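Local coordinates for stage III sporulation protein AB (Bacillus subtilis, PDB 6BS9) that is essential for sporulation and probably takes part in a secretion system, this helical piece being the larger part of the protein, at residues 7-12 / 78-83; 47-52 / 66-71. All coordinates share one frame; numbering follows the deposited sequence.

Interaction 1: residues 7-12 / 78-83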
# COMPACT_ATOMS: atom_id res chain seq x y z
N PRO A 7 -8.18 -4.58 10.36
CA PRO A 7 -8.80 -5.13 9.16
C PRO A 7 -9.30 -4.10 8.19
O PRO A 7 -9.14 -4.30 6.98
CB PRO A 7 -10.03 -5.91 9.71
CG PRO A 7 -9.75 -6.06 11.16
CD PRO A 7 -8.97 -4.88 11.56
N ARG A 8 -9.91 -3.03 8.71
CA ARG A 8 -10.40 -1.94 7.91
C ARG A 8 -9.25 -1.27 7.13
O ARG A 8 -9.41 -0.92 5.95
CB ARG A 8 -11.19 -0.96 8.78
CG ARG A 8 -11.84 0.23 8.06
CD ARG A 8 -12.59 1.25 9.00
NE ARG A 8 -13.75 1.88 8.35
CZ ARG A 8 -13.78 3.10 7.75
NH1 ARG A 8 -14.93 3.50 7.20
NH2 ARG A 8 -12.71 3.91 7.70
N GLN A 9 -8.10 -1.10 7.75
CA GLN A 9 -7.01 -0.43 7.09
C GLN A 9 -6.35 -1.35 6.05
O GLN A 9 -5.97 -0.89 4.96
CB GLN A 9 -6.00 0.11 8.11
CG GLN A 9 -6.50 1.32 8.89
CD GLN A 9 -5.47 1.93 9.87
OE1 GLN A 9 -4.29 1.54 9.93
NE2 GLN A 9 -5.96 2.85 10.68
N ILE A 10 -6.32 -2.65 6.33
CA ILE A 10 -5.84 -3.60 5.33
C ILE A 10 -6.74 -3.61 4.13
O ILE A 10 -6.30 -3.58 3.01
CB ILE A 10 -5.72 -5.01 5.94
CG1 ILE A 10 -4.62 -4.96 7.00
CG2 ILE A 10 -5.34 -6.02 4.88
CD1 ILE A 10 -4.63 -6.17 7.90
N ARG A 11 -8.03 -3.53 4.36
CA ARG A 11 -9.00 -3.54 3.28
C ARG A 11 -8.81 -2.36 2.37
O ARG A 11 -8.83 -2.49 1.14
CB ARG A 11 -10.41 -3.57 3.87
CG ARG A 11 -11.51 -3.92 2.92
CD ARG A 11 -12.82 -4.04 3.68
NE ARG A 11 -13.20 -2.80 4.34
CZ ARG A 11 -13.53 -2.80 5.63
NH1 ARG A 11 -13.88 -1.66 6.17
NH2 ARG A 11 -13.51 -3.97 6.37
N GLN A 12 -8.63 -1.20 2.98
CA GLN A 12 -8.31 0.04 2.25
C GLN A 12 -7.02 -0.05 1.45
O GLN A 12 -6.97 0.44 0.33
CB GLN A 12 -8.15 1.21 3.25
CG GLN A 12 -9.45 1.71 3.86
CD GLN A 12 -9.19 2.72 4.97
OE1 GLN A 12 -8.22 2.67 5.71
NE2 GLN A 12 -10.06 3.68 5.05
N THR A 78 1.29 6.19 12.37
CA THR A 78 -0.11 6.61 12.40
C THR A 78 -1.09 5.45 12.13
O THR A 78 -2.31 5.58 12.33
CB THR A 78 -0.33 7.78 11.43
OG1 THR A 78 -0.01 7.39 10.10
CG2 THR A 78 0.57 8.98 11.82
N LEU A 79 -0.57 4.36 11.59
CA LEU A 79 -1.42 3.28 11.15
C LEU A 79 -1.63 2.34 12.31
O LEU A 79 -0.96 2.47 13.33
CB LEU A 79 -0.79 2.57 9.95
CG LEU A 79 -0.37 3.47 8.78
CD1 LEU A 79 0.13 2.59 7.66
CD2 LEU A 79 -1.51 4.38 8.26
N SER A 80 -2.57 1.43 12.15
CA SER A 80 -2.96 0.43 13.17
C SER A 80 -2.65 -0.99 12.67
O SER A 80 -3.44 -1.90 12.83
CB SER A 80 -4.44 0.59 13.52
OG SER A 80 -4.64 1.88 14.07
N LEU A 81 -1.46 -1.17 12.13
CA LEU A 81 -1.05 -2.43 11.55
C LEU A 81 0.07 -3.11 12.36
O LEU A 81 0.78 -2.46 13.08
CB LEU A 81 -0.61 -2.14 10.11
CG LEU A 81 -1.65 -1.48 9.18
CD1 LEU A 81 -1.08 -1.19 7.81
CD2 LEU A 81 -2.92 -2.32 9.07
N LYS A 82 0.27 -4.39 12.13
CA LYS A 82 1.36 -5.17 12.69
C LYS A 82 2.56 -5.24 11.75
O LYS A 82 2.49 -4.85 10.59
CB LYS A 82 0.87 -6.57 13.07
CG LYS A 82 -0.32 -6.52 14.04
CD LYS A 82 -0.82 -7.88 14.43
CE LYS A 82 -0.37 -8.33 15.80
NZ LYS A 82 -1.20 -7.68 16.86
N LYS A 83 3.67 -5.68 12.30
CA LYS A 83 4.94 -5.77 11.57
C LYS A 83 4.82 -6.59 10.30
O LYS A 83 5.43 -6.27 9.29
CB LYS A 83 6.07 -6.32 12.48
CG LYS A 83 7.48 -5.85 12.03
CD LYS A 83 7.60 -4.30 12.03
CE LYS A 83 9.03 -3.80 11.80
NZ LYS A 83 9.18 -2.31 11.77
O HOH W 1 -4.37 4.16 13.06
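Gln9 reaches from helix 2-26 to the loop leading into helix 83-95 and makes the one direct hydrogen bond between residues 7-12 and 78-83: its OE1 accepts the backbone N-H of Ser80 at 2.8 Å from Ser80 N, with an N-H...O angle of 165°. The donor comes in well to the side of the C=O direction, at a C=O...N angle of 129°, and is tilted moderately from the amide plane. Beyond CG the Gln9 chain is extended (chi2 -177°), which carries the amide across to the loop. Leu79 CB makes a van der Waals touch beside this bond, 3.6 Å from Gln9 OE1. The other end of the same amide works through water. Gln9 NE2 donates to a water 3.1 Å away, and this water donates to Thr78 O, with 2.6 Å between the two oxygens; Ser80 OG is its third partner. Both halves of the amide are therefore used, which fixes its rotation against the loop backbone. The apolar contacts come from Leu81, which turns one branch back to the helix: its CD2 touches Ile10 CG1 at 3.8 Å and Gln9 CB at 4.0 Å, the Ile10 and Leu81 side chains crossing obliquely. The loop thus lies against helix 2-26 on its way from helix 64-75, while Pro7 and Ile10 touch helix 101-128 and Gln9 meets Pro45 of a loop and Val46 of helix 46-58.

Interaction 2: residues 47-52 / 66-71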
# COMPACT_ATOMS: atom_id res chain seq x y z
N SER A 47 -4.94 7.28 3.80
CA SER A 47 -4.81 8.35 2.79
C SER A 47 -3.46 9.05 2.73
O SER A 47 -2.89 9.23 1.65
CB SER A 47 -5.85 9.44 3.06
OG SER A 47 -5.78 10.44 2.09
N THR A 48 -2.88 9.32 3.89
CA THR A 48 -1.58 9.99 3.97
C THR A 48 -0.39 9.20 3.41
O THR A 48 0.56 9.76 2.84
CB THR A 48 -1.29 10.42 5.42
OG1 THR A 48 -2.37 11.26 5.84
CG2 THR A 48 -0.02 11.27 5.46
N LEU A 49 -0.48 7.88 3.44
CA LEU A 49 0.52 7.08 2.76
C LEU A 49 0.57 7.47 1.28
O LEU A 49 1.64 7.57 0.71
CB LEU A 49 0.24 5.58 2.95
CG LEU A 49 1.11 4.57 2.18
CD1 LEU A 49 2.59 4.69 2.45
CD2 LEU A 49 0.67 3.18 2.54
N PHE A 50 -0.61 7.65 0.66
CA PHE A 50 -0.73 7.84 -0.76
C PHE A 50 -0.45 9.27 -1.18
O PHE A 50 0.17 9.48 -2.24
CB PHE A 50 -2.07 7.29 -1.32
CG PHE A 50 -2.13 5.81 -1.22
CD1 PHE A 50 -1.47 5.02 -2.14
CD2 PHE A 50 -2.60 5.22 -0.03
CE1 PHE A 50 -1.36 3.68 -1.96
CE2 PHE A 50 -2.55 3.86 0.13
CZ PHE A 50 -1.92 3.08 -0.83
N SER A 51 -0.82 10.23 -0.35
CA SER A 51 -0.43 11.63 -0.63
C SER A 51 1.06 11.86 -0.41
O SER A 51 1.69 12.53 -1.22
CB SER A 51 -1.29 12.69 0.17
OG SER A 51 -1.27 12.44 1.52
N ALA A 52 1.62 11.29 0.65
CA ALA A 52 3.09 11.32 0.81
C ALA A 52 3.86 10.68 -0.34
O ALA A 52 4.86 11.23 -0.76
CB ALA A 52 3.47 10.64 2.09
N THR A 66 12.10 3.93 -3.81
CA THR A 66 12.65 4.70 -2.73
C THR A 66 11.53 5.60 -2.17
O THR A 66 11.37 5.71 -0.95
CB THR A 66 13.85 5.54 -3.22
OG1 THR A 66 14.89 4.67 -3.67
CG2 THR A 66 14.40 6.49 -2.15
N ALA A 67 10.76 6.22 -3.06
CA ALA A 67 9.65 7.09 -2.64
C ALA A 67 8.62 6.36 -1.80
O ALA A 67 8.13 6.91 -0.79
CB ALA A 67 8.95 7.71 -3.83
N TRP A 68 8.34 5.13 -2.18
CA TRP A 68 7.45 4.31 -1.39
C TRP A 68 7.98 3.98 0.04
O TRP A 68 7.25 4.16 1.04
CB TRP A 68 7.15 3.01 -2.10
CG TRP A 68 6.22 2.22 -1.35
CD1 TRP A 68 6.51 1.19 -0.49
CD2 TRP A 68 4.80 2.40 -1.29
NE1 TRP A 68 5.33 0.64 0.03
CE2 TRP A 68 4.28 1.38 -0.42
CE3 TRP A 68 3.89 3.29 -1.88
CZ2 TRP A 68 2.93 1.30 -0.13
CZ3 TRP A 68 2.53 3.17 -1.62
CH2 TRP A 68 2.08 2.19 -0.79
N GLU A 69 9.22 3.53 0.11
CA GLU A 69 9.85 3.20 1.39
C GLU A 69 9.85 4.38 2.33
O GLU A 69 9.48 4.25 3.49
CB GLU A 69 11.30 2.71 1.24
CG GLU A 69 11.44 1.24 1.55
CD GLU A 69 11.37 0.34 0.35
OE1 GLU A 69 12.39 0.36 -0.38
OE2 GLU A 69 10.34 -0.39 0.21
N GLN A 70 10.23 5.54 1.81
CA GLN A 70 10.25 6.78 2.60
C GLN A 70 8.85 7.14 3.09
O GLN A 70 8.67 7.48 4.23
CB GLN A 70 10.87 7.90 1.76
CG GLN A 70 11.88 8.77 2.49
CD GLN A 70 12.59 9.79 1.59
OE1 GLN A 70 12.52 11.02 1.82
NE2 GLN A 70 13.29 9.30 0.53
N SER A 71 7.84 7.03 2.24
CA SER A 71 6.50 7.38 2.64
C SER A 71 5.96 6.43 3.66
O SER A 71 5.32 6.80 4.64
CB SER A 71 5.57 7.43 1.42
OG SER A 71 6.13 8.17 0.36
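Ser71, which meets both Ala52 and Leu49 across the contact, grips Ala67 O of its own helix twice: the hydroxyl OG donates to Ala67 O at 2.6 Å, and the backbone N of Ser71 reaches it from the opposite face of the carbonyl plane at 3.0 Å. Ser71 OG stands beside its own backbone N, turned back toward the preceding helical turn. Ser71 meets the facing helix with CB and OG. Its CB lies 3.9 Å from Ala52 CB, and OG rests against the Ala52 carbonyl carbon at 3.5 Å; here the backbones come closest. Trp68 makes the other part of the contact, through CH2 and its neighbours. Leu49, its CG anti to the backbone N (chi1 174°), crosses the indole at about a right angle, with CD1 above one face near the rim and CD2 3.7 Å from CH2. Phe50 CE1 meets the indole at its edge, 3.9 Å from CH2, the two ring planes inclined at 58°. The Trp68 indole N-H is satisfied by Leu89 O of helix 83-95, and Phe53 and Phe92 make edge-to-face contacts with the indole. The short axes are antiparallel in sense but clearly inclined (141°), 9.3 Å apart, so helices 46-58 and 64-75 pair as a hairpin, with Phe50 also packed against helices 2-26 and 31-41.

The two contacts lie about 15 Å apart between centres, with about 5 Å between nearest atoms, and do not touch. Along the chain interaction 2 is nested inside interaction 1: helix 2-26 comes first, then, after helix 31-41, helices 46-58 and 64-75, then the loop before helix 83-95 that returns to the first helix. Helix 2-26 is common ground, since Leu13 packs on Leu49 of interaction 2 and on Leu81 of interaction 1. Interaction 2 belongs to the buried core of this all-helical domain and joins consecutive helices, whereas interaction 1 is partly buried and joins a loop 66 residues further on to the N-terminal helix.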